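Local coordinates for phosphatidylethanolamine-binding protein (Plasmodium vivax, PDB 2GZQ) that probably binds phosphatidylethanolamine or similar phospholipid head groups, at residues K118-S130 with V155-R169. Residues are numbered along the deposited sequence; the frame is centred on the assembly and turned at random.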
loop_
_atom_site.group_PDB
_atom_site.type_symbol
_atom_site.label_atom_id
_atom_site.label_comp_id
_atom_site.label_asym_id
_atom_site.label_seq_id
_atom_site.Cartn_x
_atom_site.Cartn_y
_atom_site.Cartn_z
ATOM N N LYS A 118 7.566 -11.506 13.683
ATOM C CA LYS A 118 7.166 -11.453 15.086
ATOM C C LYS A 118 6.675 -10.089 15.521
ATOM O O LYS A 118 5.926 -10.000 16.498
ATOM C CB LYS A 118 8.319 -11.899 15.983
ATOM C CG LYS A 118 9.539 -11.015 15.922
ATOM C CD LYS A 118 10.661 -11.543 16.779
ATOM C CE LYS A 118 11.775 -10.516 16.887
ATOM N NZ LYS A 118 12.927 -11.012 17.677
ATOM N N ASN A 119 7.117 -9.034 14.836
ATOM C CA ASN A 119 6.797 -7.655 15.201
ATOM C C ASN A 119 5.505 -7.136 14.622
ATOM O O ASN A 119 5.028 -6.080 15.038
ATOM C CB ASN A 119 7.941 -6.736 14.754
ATOM C CG ASN A 119 9.274 -7.112 15.372
ATOM O OD1 ASN A 119 10.271 -7.261 14.665
ATOM N ND2 ASN A 119 9.290 -7.267 16.675
ATOM N N CYS A 120 5.004 -7.833 13.612
ATOM C CA CYS A 120 3.968 -7.260 12.775
ATOM C C CYS A 120 2.563 -7.581 13.255
ATOM O O CYS A 120 2.271 -8.676 13.711
ATOM C CB CYS A 120 4.162 -7.724 11.345
ATOM S SG CYS A 120 5.674 -7.078 10.603
ATOM N N ILE A 121 1.688 -6.609 13.132
ATOM C CA ILE A 121 0.264 -6.773 13.353
ATOM C C ILE A 121 -0.379 -6.660 11.988
ATOM O O ILE A 121 -0.258 -5.621 11.313
ATOM C CB ILE A 121 -0.266 -5.681 14.288
ATOM C CG1 ILE A 121 0.483 -5.676 15.607
ATOM C CG2 ILE A 121 -1.761 -5.889 14.513
ATOM C CD1 ILE A 121 0.013 -4.636 16.599
ATOM N N THR A 122 -1.093 -7.685 11.572
ATOM C CA THR A 122 -1.834 -7.653 10.335
ATOM C C THR A 122 -3.231 -7.071 10.562
ATOM O O THR A 122 -4.124 -7.736 11.084
ATOM C CB THR A 122 -1.874 -9.034 9.670
ATOM O OG1 THR A 122 -0.530 -9.406 9.318
ATOM C CG2 THR A 122 -2.713 -9.037 8.426
ATOM N N LEU A 123 -3.381 -5.801 10.252
ATOM C CA LEU A 123 -4.626 -5.098 10.506
ATOM C C LEU A 123 -5.688 -5.468 9.469
ATOM O O LEU A 123 -6.858 -5.568 9.761
ATOM C CB LEU A 123 -4.379 -3.590 10.482
ATOM C CG LEU A 123 -3.458 -3.055 11.564
ATOM C CD1 LEU A 123 -3.128 -1.573 11.273
ATOM C CD2 LEU A 123 -4.061 -3.202 12.920
ATOM N N LEU A 124 -5.250 -5.711 8.234
ATOM C CA LEU A 124 -6.110 -6.246 7.176
ATOM C C LEU A 124 -5.303 -7.280 6.393
ATOM O O LEU A 124 -4.328 -6.907 5.721
ATOM C CB LEU A 124 -6.592 -5.138 6.237
ATOM C CG LEU A 124 -7.504 -4.111 6.910
ATOM C CD1 LEU A 124 -7.672 -2.897 6.001
ATOM C CD2 LEU A 124 -8.876 -4.718 7.229
ATOM N N PRO A 125 -5.719 -8.563 6.437
ATOM C CA PRO A 125 -4.894 -9.541 5.762
ATOM C C PRO A 125 -4.984 -9.380 4.243
ATOM O O PRO A 125 -5.999 -8.928 3.701
ATOM C CB PRO A 125 -5.481 -10.878 6.213
ATOM C CG PRO A 125 -6.901 -10.580 6.571
ATOM C CD PRO A 125 -6.920 -9.162 7.050
ATOM N N TYR A 126 -3.915 -9.758 3.562
ATOM C CA TYR A 126 -3.800 -9.599 2.120
ATOM C C TYR A 126 -4.947 -10.259 1.388
ATOM O O TYR A 126 -5.204 -11.462 1.590
ATOM C CB TYR A 126 -2.475 -10.215 1.649
ATOM C CG TYR A 126 -2.243 -10.018 0.177
ATOM C CD1 TYR A 126 -1.590 -8.907 -0.298
ATOM C CD2 TYR A 126 -2.700 -10.951 -0.743
ATOM C CE1 TYR A 126 -1.362 -8.731 -1.641
ATOM C CE2 TYR A 126 -2.505 -10.773 -2.110
ATOM C CZ TYR A 126 -1.854 -9.642 -2.555
ATOM O OH TYR A 126 -1.652 -9.413 -3.912
ATOM N N VAL A 127 -5.573 -9.523 0.476
ATOM C CA VAL A 127 -6.430 -10.115 -0.541
ATOM C C VAL A 127 -5.997 -9.527 -1.861
ATOM O O VAL A 127 -5.751 -8.316 -1.968
ATOM C CB VAL A 127 -7.916 -9.845 -0.274
ATOM C CG1 VAL A 127 -8.339 -10.430 1.060
ATOM C CG2 VAL A 127 -8.227 -8.356 -0.338
ATOM N N GLY A 128 -5.857 -10.369 -2.864
ATOM C CA GLY A 128 -5.283 -9.912 -4.135
ATOM C C GLY A 128 -6.189 -8.978 -4.920
ATOM O O GLY A 128 -7.377 -8.861 -4.616
ATOM N N PRO A 129 -5.631 -8.298 -5.937
ATOM C CA PRO A 129 -6.352 -7.358 -6.787
ATOM C C PRO A 129 -7.670 -7.842 -7.275
ATOM O O PRO A 129 -7.834 -8.997 -7.652
ATOM C CB PRO A 129 -5.384 -7.093 -7.936
ATOM C CG PRO A 129 -4.045 -7.272 -7.320
ATOM C CD PRO A 129 -4.216 -8.395 -6.329
ATOM N N SER A 130 -8.599 -6.908 -7.294
ATOM C CA SER A 130 -9.973 -7.180 -7.634
ATOM C C SER A 130 -10.297 -6.424 -8.906
ATOM O O SER A 130 -10.745 -5.275 -8.854
ATOM C CB SER A 130 -10.866 -6.712 -6.497
ATOM O OG SER A 130 -12.233 -6.940 -6.791
ATOM N N VAL A 155 -4.479 2.243 15.458
ATOM C CA VAL A 155 -4.605 3.058 14.263
ATOM C C VAL A 155 -6.071 3.443 14.147
ATOM O O VAL A 155 -6.935 2.580 13.904
ATOM C CB VAL A 155 -4.158 2.280 13.022
ATOM C CG1 VAL A 155 -4.316 3.133 11.787
ATOM C CG2 VAL A 155 -2.710 1.787 13.237
ATOM N N THR A 156 -6.378 4.707 14.365
ATOM C CA THR A 156 -7.736 5.177 14.228
ATOM C C THR A 156 -8.215 4.899 12.799
ATOM O O THR A 156 -7.516 5.257 11.851
ATOM C CB THR A 156 -7.772 6.671 14.576
ATOM O OG1 THR A 156 -7.276 6.839 15.916
ATOM C CG2 THR A 156 -9.182 7.235 14.443
ATOM N N GLY A 157 -9.387 4.288 12.643
ATOM C CA GLY A 157 -9.910 3.964 11.326
ATOM C C GLY A 157 -9.633 2.545 10.865
ATOM O O GLY A 157 -10.318 2.023 9.968
ATOM N N VAL A 158 -8.637 1.900 11.469
ATOM C CA VAL A 158 -8.235 0.570 11.077
ATOM C C VAL A 158 -8.000 -0.273 12.332
ATOM O O VAL A 158 -6.855 -0.482 12.771
ATOM C CB VAL A 158 -6.975 0.570 10.191
ATOM C CG1 VAL A 158 -6.818 -0.794 9.555
ATOM C CG2 VAL A 158 -7.040 1.631 9.111
ATOM N N PRO A 159 -9.095 -0.760 12.913
ATOM C CA PRO A 159 -8.912 -1.442 14.184
ATOM C C PRO A 159 -8.258 -2.792 14.054
ATOM O O PRO A 159 -8.114 -3.324 12.957
ATOM C CB PRO A 159 -10.338 -1.589 14.718
ATOM C CG PRO A 159 -11.136 -0.592 13.960
ATOM C CD PRO A 159 -10.517 -0.635 12.582
ATOM N N LEU A 160 -7.816 -3.308 15.175
ATOM C CA LEU A 160 -7.312 -4.673 15.176
ATOM C C LEU A 160 -8.296 -5.607 14.519
ATOM O O LEU A 160 -9.510 -5.511 14.674
ATOM C CB LEU A 160 -7.004 -5.153 16.574
ATOM C CG LEU A 160 -5.971 -4.343 17.354
ATOM C CD1 LEU A 160 -5.960 -4.763 18.784
ATOM C CD2 LEU A 160 -4.609 -4.486 16.734
ATOM N N TYR A 161 -7.767 -6.525 13.737
ATOM C CA TYR A 161 -8.575 -7.362 12.843
ATOM C C TYR A 161 -9.383 -8.419 13.619
ATOM O O TYR A 161 -8.864 -9.139 14.499
ATOM C CB TYR A 161 -7.691 -8.060 11.830
ATOM C CG TYR A 161 -8.426 -8.829 10.767
ATOM C CD1 TYR A 161 -8.353 -10.195 10.694
ATOM C CD2 TYR A 161 -9.129 -8.169 9.770
ATOM C CE1 TYR A 161 -8.965 -10.894 9.676
ATOM C CE2 TYR A 161 -9.772 -8.853 8.772
ATOM C CZ TYR A 161 -9.682 -10.224 8.717
ATOM O OH TYR A 161 -10.280 -10.961 7.712
ATOM N N ARG A 162 -10.647 -8.543 13.255
ATOM C CA ARG A 162 -11.598 -9.498 13.825
ATOM C C ARG A 162 -12.349 -10.231 12.724
ATOM O O ARG A 162 -13.337 -10.918 12.984
ATOM C CB ARG A 162 -12.617 -8.776 14.702
ATOM C CG ARG A 162 -12.030 -8.098 15.893
ATOM C CD ARG A 162 -13.129 -7.493 16.736
ATOM N NE ARG A 162 -13.647 -6.281 16.119
ATOM C CZ ARG A 162 -14.843 -5.750 16.367
ATOM N NH1 ARG A 162 -15.632 -6.335 17.238
ATOM N NH2 ARG A 162 -15.212 -4.626 15.790
ATOM N N GLY A 163 -11.857 -10.137 11.510
ATOM C CA GLY A 163 -12.528 -10.740 10.383
ATOM C C GLY A 163 -13.182 -9.725 9.465
ATOM O O GLY A 163 -13.364 -8.553 9.806
ATOM N N GLU A 164 -13.568 -10.215 8.299
ATOM C CA GLU A 164 -14.136 -9.358 7.286
ATOM C C GLU A 164 -15.486 -8.772 7.671
ATOM O O GLU A 164 -15.884 -7.730 7.141
ATOM C CB GLU A 164 -14.248 -10.102 5.970
ATOM C CG GLU A 164 -12.919 -10.570 5.405
ATOM C CD GLU A 164 -11.937 -9.441 5.101
ATOM O OE1 GLU A 164 -12.263 -8.567 4.277
ATOM O OE2 GLU A 164 -10.817 -9.443 5.671
ATOM N N HIS A 165 -16.212 -9.358 8.609
ATOM C CA HIS A 165 -17.516 -8.825 8.988
ATOM C C HIS A 165 -17.410 -7.461 9.639
ATOM O O HIS A 165 -18.366 -6.674 9.608
ATOM C CB HIS A 165 -18.237 -9.782 9.938
ATOM C CG HIS A 165 -19.520 -9.235 10.468
ATOM N ND1 HIS A 165 -20.670 -9.178 9.707
ATOM C CD2 HIS A 165 -19.836 -8.688 11.670
ATOM C CE1 HIS A 165 -21.640 -8.631 10.421
ATOM N NE2 HIS A 165 -21.159 -8.324 11.614
ATOM N N TYR A 166 -16.262 -7.143 10.215
ATOM C CA TYR A 166 -16.152 -5.963 11.050
ATOM C C TYR A 166 -15.498 -4.789 10.333
ATOM O O TYR A 166 -15.364 -3.723 10.919
ATOM C CB TYR A 166 -15.420 -6.287 12.358
ATOM C CG TYR A 166 -16.221 -7.229 13.246
ATOM C CD1 TYR A 166 -15.896 -8.577 13.295
ATOM C CD2 TYR A 166 -17.295 -6.783 13.988
ATOM C CE1 TYR A 166 -16.607 -9.449 14.080
ATOM C CE2 TYR A 166 -18.015 -7.661 14.790
ATOM C CZ TYR A 166 -17.664 -8.988 14.813
ATOM O OH TYR A 166 -18.377 -9.879 15.597
ATOM N N ILE A 167 -15.094 -4.979 9.083
ATOM C CA ILE A 167 -14.474 -3.948 8.281
ATOM C C ILE A 167 -15.006 -3.996 6.863
ATOM O O ILE A 167 -15.695 -4.933 6.483
ATOM C CB ILE A 167 -12.906 -4.061 8.307
ATOM C CG1 ILE A 167 -12.405 -5.439 7.887
ATOM C CG2 ILE A 167 -12.394 -3.723 9.689
ATOM C CD1 ILE A 167 -12.404 -5.707 6.405
ATOM N N THR A 168 -14.696 -2.981 6.075
ATOM C CA THR A 168 -14.936 -3.042 4.645
ATOM C C THR A 168 -13.665 -2.608 3.937
ATOM O O THR A 168 -12.953 -1.735 4.403
ATOM C CB THR A 168 -16.122 -2.197 4.176
ATOM O OG1 THR A 168 -16.251 -2.365 2.750
ATOM C CG2 THR A 168 -15.989 -0.744 4.544
ATOM N N ARG A 169 -13.346 -3.230 2.810
ATOM C CA ARG A 169 -12.176 -2.802 2.060
ATOM C C ARG A 169 -12.469 -1.665 1.091
ATOM O O ARG A 169 -11.556 -1.023 0.611
ATOM C CB ARG A 169 -11.526 -4.007 1.393
ATOM C CG ARG A 169 -11.002 -4.972 2.432
ATOM C CD ARG A 169 -10.713 -6.347 1.886
ATOM N NE ARG A 169 -10.184 -7.215 2.937
ATOM C CZ ARG A 169 -8.898 -7.357 3.229
ATOM N NH1 ARG A 169 -7.955 -6.723 2.534
ATOM N NH2 ARG A 169 -8.549 -8.148 4.230
HETATM O O HOH W 1 -4.925 -6.715 13.616
HETATM O O HOH W 2 -9.398 -4.921 10.691
#
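Ile121 opens the contact by laying its CG2 methyl against Leu160 CD2. Next along, the carbonyl of Thr122 reaches Tyr161 N through a bridging water, which donates to Thr122 O and accepts from Tyr161 N. Leu123 is buried. Its CB meets Val158 CG1 at 3.8 Å, its CD1 touches Val155 CG2, and its CD2 lies near Leu160 CD2. A second water joins Leu123 O to Pro159 O. Leu124 is buried too, and its CD2 packs on Ile167 CG1 at 3.7 Å as the two side chains run past each other in opposite directions.

Pro125 crosses Tyr161 at about a right angle. Pro125 CD sits over one face of the Tyr161 ring, 3.5 Å from its centroid, in a CH-pi contact. Gly163 N lies over the opposite face. Tyr161 CG is anti to the backbone N (chi1 -174°), which brings one face of the ring under Pro125 CD. Tyr161 OH donates to Glu164 OE2 at 2.6 Å, on the anti lone pair.

Pro125 O accepts from Arg169. Arg169 NH2 gives the main bond, 2.7 Å to Pro125 O, in the carbonyl plane and on a lone pair; NH1 adds a weak one. Glu164 holds the same guanidinium in a side-on salt bridge. Arg169 NE meets Glu164 OE1 at 2.8 Å. Arg169 NH2 meets Glu164 OE2 at 3.0 Å, so OE2 accepts from both Tyr161 OH and Arg169 NH2. Both salt-bridge bonds are nearly straight and fix the rotation of the group. The two methyls of Val127 cover one guanidinium face, with Val127 CG2 3.3 Å from Arg169 NH1. Arg169 NH1 also bonds to Val100 O.

The contact thus joins the edge strand 121-124, which has a classic beta bulge at Leu123 and Leu124 facing Ala103, to the long loop before helix 171-174, within the beta fold of the phosphatidylethanolamine-binding protein family.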